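Side-chain contacts in beta chain (Acipenser persicus, PDB 6IYH), which binds haem as the beta chain of a four-chain haemoglobin and, as globins of this kind do, probably carries oxygen in the blood: residues B[134-137]-B[138-142]; B[68-71]-B[72-76]; B[11-14]-B[15-19]; B[95-98]-B[99-103]. All coordinates share one frame; numbering follows the deposited sequence.

Interaction 1: B[134-137]-B[138-142]; sequences AVII and SALSK. With HEM (protoporphyrin IX containing Fe), chain D.
Leu-140 and Ile-136, one helical turn apart, lie side by side and point the same way, with Ile-136 CG2 3.9 Å from Leu-140 CD1. Both reach the haem: Leu-140 CD1 packs 3.4 Å from vinyl carbon CAB of the porphyrin, and Ile-136 CG2 meets the outer vinyl carbon CBB at 3.8 Å. Ile-136 presents this methyl because CG2 stands anti to the backbone N while CG1 takes the place beside it (chi1 -71°). Branched aliphatic residues suit a wall that must follow an apolar, irregular porphyrin edge. This wall belongs to helix 123-142, the last helix of the globin fold, whose other neighbours here include Phe-84 and Phe-102. Behind it the backbone ladder runs i to i+4, with Leu-140 N bonded to Ile-136 O at 2.9 Å. On the next residue pair Ile-137 O accepts twice, from Ser-141 N at 2.9 Å and from Ser-141 OG at 2.8 Å, the two donors coming from opposite faces of the carbonyl plane. A short hydroxyl side chain can fold back onto the carbonyl one turn earlier. With an alanine here, Ile-137 O would probably lose one of its two donors, and the hydroxyl's packing against Phe-102 and Pro-99 would go.

Interaction 2: B[68-71]-B[72-76]; sequences DSVG and NAIAH. With HEM (protoporphyrin IX containing Fe), chain D.
The last two turns of helix 57-75, a haem-lining helix of the globin fold, pack Val-70 on Ile-74 and link Ser-69 to Asn-72 through a water. Val-70 CG1 meets Ile-74 CD1 at 4.1 Å as the two side chains cross obliquely. Both are beta-branched and apolar, as suits a flank that also receives Trp-14. Ala-73, small enough to let the last helix come close, packs on Ile-136 and Phe-84. Ser-69 looks to the porphyrin, its OG 3.7 Å from methyl CMB, while the same hydroxyl is bonded to a water at 2.8 Å. That water accepts from Asn-72 ND2 at 2.9 Å, and a second water donates to Asp-68 O at 2.6 Å and to Asn-72 OD1 at 3.2 Å. Both ends of the Asn-72 amide are thus tied by water to the preceding turn, which should limit its rotation. Gly-71 lies where Trp-14 packs against its CA, a place suited to a residue with no side chain. The helix ends at Ala-75, and His-76 is the first residue to leave helical backbone angles. Asn-72 O accepts from His-76 N at 2.9 Å and from His-76 ND1 at 3.1 Å, lying in the plane of the imidazole.

Interaction 3: B[11-14]-B[15-19]; sequences TTLW and AKVNV
Trp-14 meets Val-17 and Val-19 along the benzene part of its indole. Its CB sits 3.2 Å from Ala-15 N, and CG, swung anti to the backbone N (chi1 -173°), carries the ring forward along the chain. From there CE3 comes to 3.9 Å from Val-17 CB, which lies above one face of the ring, offset toward the rim. CZ3 meets Val-17 CG1 at 3.8 Å, and farther out CZ2 and CH2 both lie 3.8 Å from Val-19 CG1. A broad, flat ring can span both valines, whose compact branches fit against it. It also reaches Leu-67 and Ile-74 of helix 57-75 and Trp-129 of the last helix. Its loss to an alanine would probably take the ring away from both valines and open a gap against helix 57-75. Leu-13 CD2 takes the other branch of Val-17, lying 3.6 Å from CG2. The backbone reverses here: Val-17 N bonds to Trp-14 O at 3.0 Å. This closes a type I beta turn from Trp-14 to Val-17, and Asn-18 then supplies the N-cap of helix 19-33, completing the short connection between the first two helices of the globin fold.

Interaction 4: B[95-98]-B[99-103]; sequences LHVD and PDNFQ. With HEM (protoporphyrin IX containing Fe), chain D.
With CG anti to its backbone N (chi1 -175°) and the carboxylate turned by a chi2 of -73°, Asp-98 brings OD1 to 2.8 Å from Asp-100 N. This capping bond meets the anti side of the carboxylate, 17° out of its plane. Between the two, Pro-99 suits the entry to helix 100-117, since it has no N-H to satisfy and its ring restricts the backbone. Asp-98 O receives Asn-101 N at 3.0 Å and, weakly, Asn-101 ND2; the stronger partner of that amide is an acidic side chain of another protein chain. On the inner side Val-97 and Phe-102 meet through CG1 and CE1, 4.1 Å apart. Phe-102 turns its edge to the porphyrin, with meso carbon CHC in the ring plane and 3.7 Å from CD1. Val-97 CG1 packs 3.8 Å from vinyl carbon CAC, and Leu-95 CD1 lies 3.3 Å from pyrrole carbon C2D. Leu-95, Val-97 and Phe-102 thus give the haem apolar contacts, while Asn-101 touches it and also bonds across the subunit interface. Asp-98 OD1 lies 3.8 Å from Asp-100 OD1, a like-charge approach whose cost the N-H of Asp-100, bonded to Asp-98 OD1, would probably offset in part.

Along the chain the order is interaction 3, interaction 2, interaction 4, interaction 1, following the globin fold from its first helix to its last. Interaction 3 touches interaction 2, where Val-19 also packs on Asp-68, their centres about 11 Å apart. Interaction 2 in turn touches interaction 1, joining helix 57-75 to helix 123-142. Interaction 4 packs on interaction 1, helix 100-117 against helix 123-142, with centres about 11 Å apart. Interactions 3 and 4 lie on opposite sides of the chain's centre, about 25 Å apart between centres. Interactions 1, 2 and 4 share the haem. The touching series 3-2-1-4 runs from the first helix connection past the pocket to the subunit interface.

Interaction 1: B[134-137]-B[138-142]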
loop_
_atom_site.group_PDB
_atom_site.type_symbol
_atom_site.label_atom_id
_atom_site.label_comp_id
_atom_site.label_asym_id
_atom_site.label_seq_id
_atom_site.Cartn_x
_atom_site.Cartn_y
_atom_site.Cartn_z
ATOM N N ALA B 134 -11.787 3.730 8.158
ATOM C CA ALA B 134 -11.773 2.729 7.098
ATOM C C ALA B 134 -13.022 2.791 6.241
ATOM O O ALA B 134 -12.960 2.693 5.034
ATOM C CB ALA B 134 -11.516 1.374 7.708
ATOM N N VAL B 135 -14.173 3.032 6.850
ATOM C CA VAL B 135 -15.390 3.101 6.093
ATOM C C VAL B 135 -15.411 4.372 5.243
ATOM O O VAL B 135 -15.816 4.329 4.123
ATOM C CB VAL B 135 -16.603 3.051 7.042
ATOM C CG1 VAL B 135 -17.864 3.453 6.318
ATOM C CG2 VAL B 135 -16.723 1.652 7.646
ATOM N N ILE B 136 -14.876 5.475 5.801
ATOM C CA ILE B 136 -14.759 6.729 5.028
ATOM C C ILE B 136 -13.794 6.542 3.835
ATOM O O ILE B 136 -14.068 6.985 2.708
ATOM C CB ILE B 136 -14.333 7.918 5.924
ATOM C CG1 ILE B 136 -15.495 8.314 6.859
ATOM C CG2 ILE B 136 -13.892 9.097 5.084
ATOM C CD1 ILE B 136 -15.095 9.153 8.071
ATOM N N ILE B 137 -12.650 5.918 4.109
ATOM C CA ILE B 137 -11.675 5.696 3.048
ATOM C C ILE B 137 -12.245 4.850 1.900
ATOM O O ILE B 137 -12.052 5.142 0.711
ATOM C CB ILE B 137 -10.435 5.043 3.625
ATOM C CG1 ILE B 137 -9.682 6.055 4.475
ATOM C CG2 ILE B 137 -9.526 4.503 2.528
ATOM C CD1 ILE B 137 -8.765 5.429 5.470
ATOM N N SER B 138 -12.898 3.797 2.281
ATOM C CA SER B 138 -13.505 2.915 1.314
ATOM C C SER B 138 -14.552 3.722 0.488
ATOM O O SER B 138 -14.616 3.603 -0.758
ATOM C CB SER B 138 -14.079 1.698 2.027
ATOM O OG SER B 138 -14.839 0.979 1.079
ATOM N N ALA B 139 -15.399 4.507 1.160
ATOM C CA ALA B 139 -16.385 5.339 0.440
ATOM C C ALA B 139 -15.746 6.339 -0.538
ATOM O O ALA B 139 -16.273 6.574 -1.665
ATOM C CB ALA B 139 -17.269 6.056 1.409
ATOM N N LEU B 140 -14.613 6.960 -0.126
ATOM C CA LEU B 140 -13.930 7.894 -0.987
ATOM C C LEU B 140 -13.222 7.233 -2.155
ATOM O O LEU B 140 -13.122 7.863 -3.184
ATOM C CB LEU B 140 -12.902 8.734 -0.193
ATOM C CG LEU B 140 -13.604 9.748 0.683
ATOM C CD1 LEU B 140 -12.602 10.396 1.612
ATOM C CD2 LEU B 140 -14.249 10.829 -0.189
ATOM N N SER B 141 -12.748 6.010 -1.958
ATOM C CA SER B 141 -12.061 5.196 -3.010
ATOM C C SER B 141 -13.054 4.547 -4.022
ATOM O O SER B 141 -12.693 4.110 -5.110
ATOM C CB SER B 141 -11.216 4.143 -2.327
ATOM O OG SER B 141 -10.309 4.763 -1.414
ATOM N N LYS B 142 -14.348 4.542 -3.718
ATOM C CA LYS B 142 -15.276 3.650 -4.444
ATOM C C LYS B 142 -15.494 4.063 -5.894
ATOM O O LYS B 142 -15.471 3.220 -6.820
ATOM C CB LYS B 142 -16.637 3.572 -3.727
ATOM C CG LYS B 142 -17.516 2.532 -4.373
ATOM C CD LYS B 142 -18.794 2.335 -3.621
ATOM C CE LYS B 142 -19.411 1.013 -4.043
ATOM N NZ LYS B 142 -20.874 1.036 -3.778
HETATM C CHA HEM D . -11.899 19.077 -1.443
HETATM C CHB HEM D . -13.416 15.938 1.859
HETATM C CHC HEM D . -9.123 13.685 1.566
HETATM C CHD HEM D . -7.704 16.768 -1.860
HETATM C C1A HEM D . -12.658 18.368 -0.540
HETATM C C2A HEM D . -13.944 18.813 -0.104
HETATM C C3A HEM D . -14.357 17.966 0.822
HETATM C C4A HEM D . -13.337 16.995 1.013
HETATM C CMA HEM D . -15.686 18.021 1.578
HETATM C CAA HEM D . -14.737 20.008 -0.603
HETATM C CBA HEM D . -15.690 19.544 -1.702
HETATM C CGA HEM D . -16.572 20.646 -2.272
HETATM O O1A HEM D . -16.098 21.597 -2.926
HETATM O O2A HEM D . -17.805 20.607 -2.112
HETATM C C1B HEM D . -12.358 15.034 2.087
HETATM C C2B HEM D . -12.416 13.933 3.009
HETATM C C3B HEM D . -11.177 13.362 2.970
HETATM C C4B HEM D . -10.426 14.033 1.918
HETATM C CMB HEM D . -13.528 13.522 3.988
HETATM C CAB HEM D . -10.592 12.217 3.700
HETATM C CBB HEM D . -11.120 11.710 4.829
HETATM C C1C HEM D . -8.304 14.329 0.670
HETATM C C2C HEM D . -6.943 14.001 0.306
HETATM C C3C HEM D . -6.551 14.885 -0.689
HETATM C C4C HEM D . -7.715 15.720 -0.998
HETATM C CMC HEM D . -6.162 13.004 1.087
HETATM C CAC HEM D . -5.241 15.078 -1.359
HETATM C CBC HEM D . -4.148 14.441 -0.912
HETATM C C1D HEM D . -8.757 17.696 -1.950
HETATM C C2D HEM D . -8.647 18.868 -2.801
HETATM C C3D HEM D . -9.824 19.508 -2.744
HETATM C C4D HEM D . -10.596 18.706 -1.794
HETATM C CMD HEM D . -7.460 19.231 -3.697
HETATM C CAD HEM D . -10.228 20.811 -3.418
HETATM C CBD HEM D . -9.561 21.915 -2.545
HETATM C CGD HEM D . -9.804 23.359 -2.953
HETATM O O1D HEM D . -10.774 24.001 -2.512
HETATM O O2D HEM D . -8.976 23.926 -3.661
HETATM N NA HEM D . -12.313 17.282 0.146
HETATM N NB HEM D . -11.194 15.008 1.399
HETATM N NC HEM D . -8.725 15.340 -0.182
HETATM N ND HEM D . -9.958 17.556 -1.336
HETATM FE FE HEM D . -10.569 16.309 -0.045
HETATM O O HOH W 1 -9.631 17.431 1.437
#

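Interaction 2: B[68-71]-B[72-76]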
loop_
_atom_site.group_PDB
_atom_site.type_symbol
_atom_site.label_atom_id
_atom_site.label_comp_id
_atom_site.label_asym_id
_atom_site.label_seq_id
_atom_site.Cartn_x
_atom_site.Cartn_y
_atom_site.Cartn_z
ATOM N N ASP B 68 -15.909 18.619 8.873
ATOM C CA ASP B 68 -17.391 18.693 8.656
ATOM C C ASP B 68 -17.942 17.583 7.829
ATOM O O ASP B 68 -18.973 17.023 8.186
ATOM C CB ASP B 68 -17.793 20.055 8.102
ATOM C CG ASP B 68 -17.665 21.136 9.136
ATOM O OD1 ASP B 68 -17.429 20.783 10.292
ATOM O OD2 ASP B 68 -17.806 22.341 8.786
ATOM N N SER B 69 -17.191 17.145 6.801
ATOM C CA SER B 69 -17.528 15.999 5.973
ATOM C C SER B 69 -17.418 14.711 6.718
ATOM O O SER B 69 -18.205 13.828 6.529
ATOM C CB SER B 69 -16.597 16.011 4.753
ATOM O OG SER B 69 -16.916 15.015 3.860
ATOM N N VAL B 70 -16.447 14.599 7.617
ATOM C CA VAL B 70 -16.413 13.443 8.514
ATOM C C VAL B 70 -17.703 13.447 9.338
ATOM O O VAL B 70 -18.366 12.437 9.492
ATOM C CB VAL B 70 -15.173 13.517 9.425
ATOM C CG1 VAL B 70 -15.276 12.431 10.500
ATOM C CG2 VAL B 70 -13.843 13.316 8.661
ATOM N N GLY B 71 -18.098 14.610 9.829
ATOM C CA GLY B 71 -19.405 14.709 10.498
ATOM C C GLY B 71 -20.556 14.222 9.648
ATOM O O GLY B 71 -21.415 13.442 10.115
ATOM N N ASN B 72 -20.568 14.586 8.372
ATOM C CA ASN B 72 -21.593 14.025 7.411
ATOM C C ASN B 72 -21.512 12.514 7.313
ATOM O O ASN B 72 -22.539 11.781 7.321
ATOM C CB ASN B 72 -21.481 14.621 5.992
ATOM C CG ASN B 72 -21.772 16.097 5.934
ATOM O OD1 ASN B 72 -22.584 16.607 6.693
ATOM N ND2 ASN B 72 -21.092 16.808 5.036
ATOM N N ALA B 73 -20.280 11.966 7.244
ATOM C CA ALA B 73 -20.162 10.508 7.215
ATOM C C ALA B 73 -20.740 9.858 8.457
ATOM O O ALA B 73 -21.363 8.809 8.402
ATOM C CB ALA B 73 -18.706 10.070 7.013
ATOM N N ILE B 74 -20.496 10.455 9.618
ATOM C CA ILE B 74 -21.013 9.951 10.851
ATOM C C ILE B 74 -22.565 9.962 10.860
ATOM O O ILE B 74 -23.195 8.994 11.287
ATOM C CB ILE B 74 -20.419 10.726 12.053
ATOM C CG1 ILE B 74 -18.954 10.405 12.268
ATOM C CG2 ILE B 74 -21.186 10.445 13.329
ATOM C CD1 ILE B 74 -18.232 11.443 13.114
ATOM N N ALA B 75 -23.160 11.032 10.346
ATOM C CA ALA B 75 -24.623 11.130 10.269
ATOM C C ALA B 75 -25.179 10.093 9.289
ATOM O O ALA B 75 -26.306 9.646 9.412
ATOM C CB ALA B 75 -25.006 12.544 9.861
ATOM N N HIS B 76 -24.379 9.716 8.284
ATOM C CA HIS B 76 -24.721 8.638 7.369
ATOM C C HIS B 76 -23.950 7.354 7.592
ATOM O O HIS B 76 -23.678 6.604 6.643
ATOM C CB HIS B 76 -24.537 9.129 5.937
ATOM C CG HIS B 76 -25.479 10.219 5.534
ATOM N ND1 HIS B 76 -25.200 11.560 5.725
ATOM C CD2 HIS B 76 -26.691 10.168 4.935
ATOM C CE1 HIS B 76 -26.199 12.287 5.245
ATOM N NE2 HIS B 76 -27.112 11.464 4.752
HETATM C CHA HEM D . -11.899 19.077 -1.443
HETATM C CHB HEM D . -13.416 15.938 1.859
HETATM C CHC HEM D . -9.123 13.685 1.566
HETATM C CHD HEM D . -7.704 16.768 -1.860
HETATM C C1A HEM D . -12.658 18.368 -0.540
HETATM C C2A HEM D . -13.944 18.813 -0.104
HETATM C C3A HEM D . -14.357 17.966 0.822
HETATM C C4A HEM D . -13.337 16.995 1.013
HETATM C CMA HEM D . -15.686 18.021 1.578
HETATM C CAA HEM D . -14.737 20.008 -0.603
HETATM C CBA HEM D . -15.690 19.544 -1.702
HETATM C CGA HEM D . -16.572 20.646 -2.272
HETATM O O1A HEM D . -16.098 21.597 -2.926
HETATM O O2A HEM D . -17.805 20.607 -2.112
HETATM C C1B HEM D . -12.358 15.034 2.087
HETATM C C2B HEM D . -12.416 13.933 3.009
HETATM C C3B HEM D . -11.177 13.362 2.970
HETATM C C4B HEM D . -10.426 14.033 1.918
HETATM C CMB HEM D . -13.528 13.522 3.988
HETATM C CAB HEM D . -10.592 12.217 3.700
HETATM C CBB HEM D . -11.120 11.710 4.829
HETATM C C1C HEM D . -8.304 14.329 0.670
HETATM C C2C HEM D . -6.943 14.001 0.306
HETATM C C3C HEM D . -6.551 14.885 -0.689
HETATM C C4C HEM D . -7.715 15.720 -0.998
HETATM C CMC HEM D . -6.162 13.004 1.087
HETATM C CAC HEM D . -5.241 15.078 -1.359
HETATM C CBC HEM D . -4.148 14.441 -0.912
HETATM C C1D HEM D . -8.757 17.696 -1.950
HETATM C C2D HEM D . -8.647 18.868 -2.801
HETATM C C3D HEM D . -9.824 19.508 -2.744
HETATM C C4D HEM D . -10.596 18.706 -1.794
HETATM C CMD HEM D . -7.460 19.231 -3.697
HETATM C CAD HEM D . -10.228 20.811 -3.418
HETATM C CBD HEM D . -9.561 21.915 -2.545
HETATM C CGD HEM D . -9.804 23.359 -2.953
HETATM O O1D HEM D . -10.774 24.001 -2.512
HETATM O O2D HEM D . -8.976 23.926 -3.661
HETATM N NA HEM D . -12.313 17.282 0.146
HETATM N NB HEM D . -11.194 15.008 1.399
HETATM N NC HEM D . -8.725 15.340 -0.182
HETATM N ND HEM D . -9.958 17.556 -1.336
HETATM FE FE HEM D . -10.569 16.309 -0.045
HETATM O O HOH W 2 -21.208 18.029 9.155
HETATM O O HOH W 3 -19.472 15.727 2.892
HETATM O O HOH W 1 -9.631 17.431 1.437
#

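Interaction 3: B[11-14]-B[15-19]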
loop_
_atom_site.group_PDB
_atom_site.type_symbol
_atom_site.label_atom_id
_atom_site.label_comp_id
_atom_site.label_asym_id
_atom_site.label_seq_id
_atom_site.Cartn_x
_atom_site.Cartn_y
_atom_site.Cartn_z
ATOM N N THR B 11 -20.068 8.688 18.492
ATOM C CA THR B 11 -20.904 9.884 18.682
ATOM C C THR B 11 -20.516 10.636 19.988
ATOM O O THR B 11 -20.516 11.893 19.978
ATOM C CB THR B 11 -22.385 9.555 18.594
ATOM O OG1 THR B 11 -22.648 8.614 19.612
ATOM C CG2 THR B 11 -22.730 8.994 17.242
ATOM N N THR B 12 -20.049 9.951 21.044
ATOM C CA THR B 12 -19.616 10.676 22.258
ATOM C C THR B 12 -18.335 11.446 22.037
ATOM O O THR B 12 -18.201 12.567 22.506
ATOM C CB THR B 12 -19.469 9.861 23.567
ATOM O OG1 THR B 12 -18.353 8.996 23.490
ATOM C CG2 THR B 12 -20.674 8.984 23.790
ATOM N N LEU B 13 -17.379 10.839 21.350
ATOM C CA LEU B 13 -16.148 11.566 21.090
ATOM C C LEU B 13 -16.427 12.708 20.135
ATOM O O LEU B 13 -15.882 13.796 20.325
ATOM C CB LEU B 13 -15.081 10.596 20.506
ATOM C CG LEU B 13 -13.692 11.230 20.443
ATOM C CD1 LEU B 13 -12.540 10.214 20.498
ATOM C CD2 LEU B 13 -13.491 11.864 19.072
ATOM N N TRP B 14 -17.276 12.505 19.132
ATOM C CA TRP B 14 -17.584 13.514 18.121
ATOM C C TRP B 14 -18.195 14.731 18.757
ATOM O O TRP B 14 -17.909 15.870 18.370
ATOM C CB TRP B 14 -18.495 13.021 17.039
ATOM C CG TRP B 14 -18.670 13.960 15.952
ATOM C CD1 TRP B 14 -19.771 14.636 15.587
ATOM C CD2 TRP B 14 -17.618 14.388 15.031
ATOM N NE1 TRP B 14 -19.488 15.465 14.547
ATOM C CE2 TRP B 14 -18.195 15.308 14.158
ATOM C CE3 TRP B 14 -16.251 14.089 14.913
ATOM C CZ2 TRP B 14 -17.456 15.958 13.131
ATOM C CZ3 TRP B 14 -15.538 14.677 13.841
ATOM C CH2 TRP B 14 -16.138 15.588 13.005
ATOM N N ALA B 15 -19.003 14.495 19.793
ATOM C CA ALA B 15 -19.654 15.632 20.458
ATOM C C ALA B 15 -18.667 16.584 21.122
ATOM O O ALA B 15 -19.043 17.732 21.454
ATOM C CB ALA B 15 -20.652 15.112 21.479
ATOM N N LYS B 16 -17.405 16.178 21.316
ATOM C CA LYS B 16 -16.400 17.009 21.915
ATOM C C LYS B 16 -15.326 17.436 20.881
ATOM O O LYS B 16 -14.354 18.020 21.290
ATOM C CB LYS B 16 -15.673 16.286 23.021
ATOM C CG LYS B 16 -16.574 15.851 24.154
ATOM C CD LYS B 16 -15.765 15.225 25.279
ATOM C CE LYS B 16 -16.606 15.435 26.533
ATOM N NZ LYS B 16 -16.159 14.579 27.657
ATOM N N VAL B 17 -15.514 17.111 19.610
ATOM C CA VAL B 17 -14.456 17.498 18.594
ATOM C C VAL B 17 -14.685 18.957 18.131
ATOM O O VAL B 17 -15.729 19.289 17.601
ATOM C CB VAL B 17 -14.494 16.544 17.377
ATOM C CG1 VAL B 17 -13.765 17.144 16.170
ATOM C CG2 VAL B 17 -13.909 15.180 17.782
ATOM N N ASN B 18 -13.659 19.749 18.266
ATOM C CA ASN B 18 -13.577 21.054 17.675
ATOM C C ASN B 18 -13.120 20.834 16.229
ATOM O O ASN B 18 -11.946 20.559 15.985
ATOM C CB ASN B 18 -12.571 21.916 18.450
ATOM C CG ASN B 18 -12.387 23.304 17.850
ATOM O OD1 ASN B 18 -12.610 23.503 16.682
ATOM N ND2 ASN B 18 -11.938 24.235 18.640
ATOM N N VAL B 19 -14.039 20.997 15.292
ATOM C CA VAL B 19 -13.710 20.603 13.894
ATOM C C VAL B 19 -12.696 21.551 13.282
ATOM O O VAL B 19 -11.917 21.158 12.400
ATOM C CB VAL B 19 -14.968 20.505 12.997
ATOM C CG1 VAL B 19 -15.895 19.402 13.437
ATOM C CG2 VAL B 19 -15.778 21.809 12.989
#

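Interaction 4: B[95-98]-B[99-103]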
loop_
_atom_site.group_PDB
_atom_site.type_symbol
_atom_site.label_atom_id
_atom_site.label_comp_id
_atom_site.label_asym_id
_atom_site.label_seq_id
_atom_site.Cartn_x
_atom_site.Cartn_y
_atom_site.Cartn_z
ATOM N N LEU B 95 -9.931 15.704 -9.304
ATOM C CA LEU B 95 -8.696 16.042 -8.563
ATOM C C LEU B 95 -7.578 15.032 -8.804
ATOM O O LEU B 95 -6.409 15.348 -8.553
ATOM C CB LEU B 95 -8.973 16.131 -7.077
ATOM C CG LEU B 95 -10.061 17.146 -6.666
ATOM C CD1 LEU B 95 -10.107 17.115 -5.142
ATOM C CD2 LEU B 95 -9.786 18.570 -7.101
ATOM N N HIS B 96 -7.951 13.849 -9.250
ATOM C CA HIS B 96 -7.024 12.775 -9.537
ATOM C C HIS B 96 -6.216 12.377 -8.290
ATOM O O HIS B 96 -5.025 12.050 -8.396
ATOM C CB HIS B 96 -6.068 13.127 -10.670
ATOM C CG HIS B 96 -6.738 13.826 -11.827
ATOM N ND1 HIS B 96 -7.513 13.168 -12.751
ATOM C CD2 HIS B 96 -6.754 15.128 -12.171
ATOM C CE1 HIS B 96 -8.010 14.046 -13.613
ATOM N NE2 HIS B 96 -7.575 15.242 -13.278
ATOM N N VAL B 97 -6.892 12.326 -7.142
ATOM C CA VAL B 97 -6.081 12.048 -5.892
ATOM C C VAL B 97 -5.847 10.542 -5.796
ATOM O O VAL B 97 -6.788 9.727 -5.859
ATOM C CB VAL B 97 -6.850 12.489 -4.661
ATOM C CG1 VAL B 97 -6.157 12.021 -3.366
ATOM C CG2 VAL B 97 -7.113 13.983 -4.624
ATOM N N ASP B 98 -4.560 10.101 -5.727
ATOM C CA ASP B 98 -4.318 8.692 -5.503
ATOM C C ASP B 98 -4.896 8.254 -4.159
ATOM O O ASP B 98 -4.640 8.926 -3.144
ATOM C CB ASP B 98 -2.852 8.333 -5.518
ATOM C CG ASP B 98 -2.624 6.846 -5.405
ATOM O OD1 ASP B 98 -2.800 6.227 -4.308
ATOM O OD2 ASP B 98 -2.261 6.253 -6.402
ATOM N N PRO B 99 -5.695 7.190 -4.164
ATOM C CA PRO B 99 -6.435 6.822 -2.938
ATOM C C PRO B 99 -5.572 6.438 -1.740
ATOM O O PRO B 99 -6.078 6.442 -0.614
ATOM C CB PRO B 99 -7.262 5.619 -3.359
ATOM C CG PRO B 99 -7.212 5.588 -4.840
ATOM C CD PRO B 99 -6.080 6.367 -5.349
ATOM N N ASP B 100 -4.274 6.126 -1.942
ATOM C CA ASP B 100 -3.421 5.907 -0.772
ATOM C C ASP B 100 -3.355 7.099 0.130
ATOM O O ASP B 100 -3.214 6.962 1.315
ATOM C CB ASP B 100 -1.982 5.587 -1.209
ATOM C CG ASP B 100 -1.834 4.183 -1.737
ATOM O OD1 ASP B 100 -2.803 3.417 -1.766
ATOM O OD2 ASP B 100 -0.714 3.834 -2.062
ATOM N N ASN B 101 -3.552 8.293 -0.416
ATOM C CA ASN B 101 -3.559 9.468 0.398
ATOM C C ASN B 101 -4.768 9.568 1.355
ATOM O O ASN B 101 -4.607 10.211 2.406
ATOM C CB ASN B 101 -3.495 10.675 -0.455
ATOM C CG ASN B 101 -2.230 10.710 -1.275
ATOM O OD1 ASN B 101 -1.162 10.750 -0.699
ATOM N ND2 ASN B 101 -2.360 10.741 -2.585
ATOM N N PHE B 102 -5.915 8.960 1.047
ATOM C CA PHE B 102 -7.009 8.903 2.032
ATOM C C PHE B 102 -6.568 8.156 3.304
ATOM O O PHE B 102 -6.969 8.536 4.417
ATOM C CB PHE B 102 -8.255 8.226 1.426
ATOM C CG PHE B 102 -8.769 8.918 0.171
ATOM C CD1 PHE B 102 -8.891 10.326 0.099
ATOM C CD2 PHE B 102 -9.166 8.179 -0.895
ATOM C CE1 PHE B 102 -9.368 10.939 -1.074
ATOM C CE2 PHE B 102 -9.648 8.802 -2.064
ATOM C CZ PHE B 102 -9.736 10.142 -2.149
ATOM N N GLN B 103 -5.732 7.109 3.152
ATOM C CA GLN B 103 -5.207 6.350 4.269
ATOM C C GLN B 103 -4.256 7.169 5.057
ATOM O O GLN B 103 -4.280 7.134 6.307
ATOM C CB GLN B 103 -4.556 5.060 3.856
ATOM C CG GLN B 103 -5.573 4.218 3.102
ATOM C CD GLN B 103 -5.216 2.761 2.874
ATOM O OE1 GLN B 103 -5.807 2.084 1.978
ATOM N NE2 GLN B 103 -4.335 2.223 3.721
HETATM C CHA HEM D . -11.899 19.077 -1.443
HETATM C CHB HEM D . -13.416 15.938 1.859
HETATM C CHC HEM D . -9.123 13.685 1.566
HETATM C CHD HEM D . -7.704 16.768 -1.860
HETATM C C1A HEM D . -12.658 18.368 -0.540
HETATM C C2A HEM D . -13.944 18.813 -0.104
HETATM C C3A HEM D . -14.357 17.966 0.822
HETATM C C4A HEM D . -13.337 16.995 1.013
HETATM C CMA HEM D . -15.686 18.021 1.578
HETATM C CAA HEM D . -14.737 20.008 -0.603
HETATM C CBA HEM D . -15.690 19.544 -1.702
HETATM C CGA HEM D . -16.572 20.646 -2.272
HETATM O O1A HEM D . -16.098 21.597 -2.926
HETATM O O2A HEM D . -17.805 20.607 -2.112
HETATM C C1B HEM D . -12.358 15.034 2.087
HETATM C C2B HEM D . -12.416 13.933 3.009
HETATM C C3B HEM D . -11.177 13.362 2.970
HETATM C C4B HEM D . -10.426 14.033 1.918
HETATM C CMB HEM D . -13.528 13.522 3.988
HETATM C CAB HEM D . -10.592 12.217 3.700
HETATM C CBB HEM D . -11.120 11.710 4.829
HETATM C C1C HEM D . -8.304 14.329 0.670
HETATM C C2C HEM D . -6.943 14.001 0.306
HETATM C C3C HEM D . -6.551 14.885 -0.689
HETATM C C4C HEM D . -7.715 15.720 -0.998
HETATM C CMC HEM D . -6.162 13.004 1.087
HETATM C CAC HEM D . -5.241 15.078 -1.359
HETATM C CBC HEM D . -4.148 14.441 -0.912
HETATM C C1D HEM D . -8.757 17.696 -1.950
HETATM C C2D HEM D . -8.647 18.868 -2.801
HETATM C C3D HEM D . -9.824 19.508 -2.744
HETATM C C4D HEM D . -10.596 18.706 -1.794
HETATM C CMD HEM D . -7.460 19.231 -3.697
HETATM C CAD HEM D . -10.228 20.811 -3.418
HETATM C CBD HEM D . -9.561 21.915 -2.545
HETATM C CGD HEM D . -9.804 23.359 -2.953
HETATM O O1D HEM D . -10.774 24.001 -2.512
HETATM O O2D HEM D . -8.976 23.926 -3.661
HETATM N NA HEM D . -12.313 17.282 0.146
HETATM N NB HEM D . -11.194 15.008 1.399
HETATM N NC HEM D . -8.725 15.340 -0.182
HETATM N ND HEM D . -9.958 17.556 -1.336
HETATM FE FE HEM D . -10.569 16.309 -0.045
HETATM O O HOH W 4 -3.071 3.409 -4.535
HETATM O O HOH W 1 -9.631 17.431 1.437
#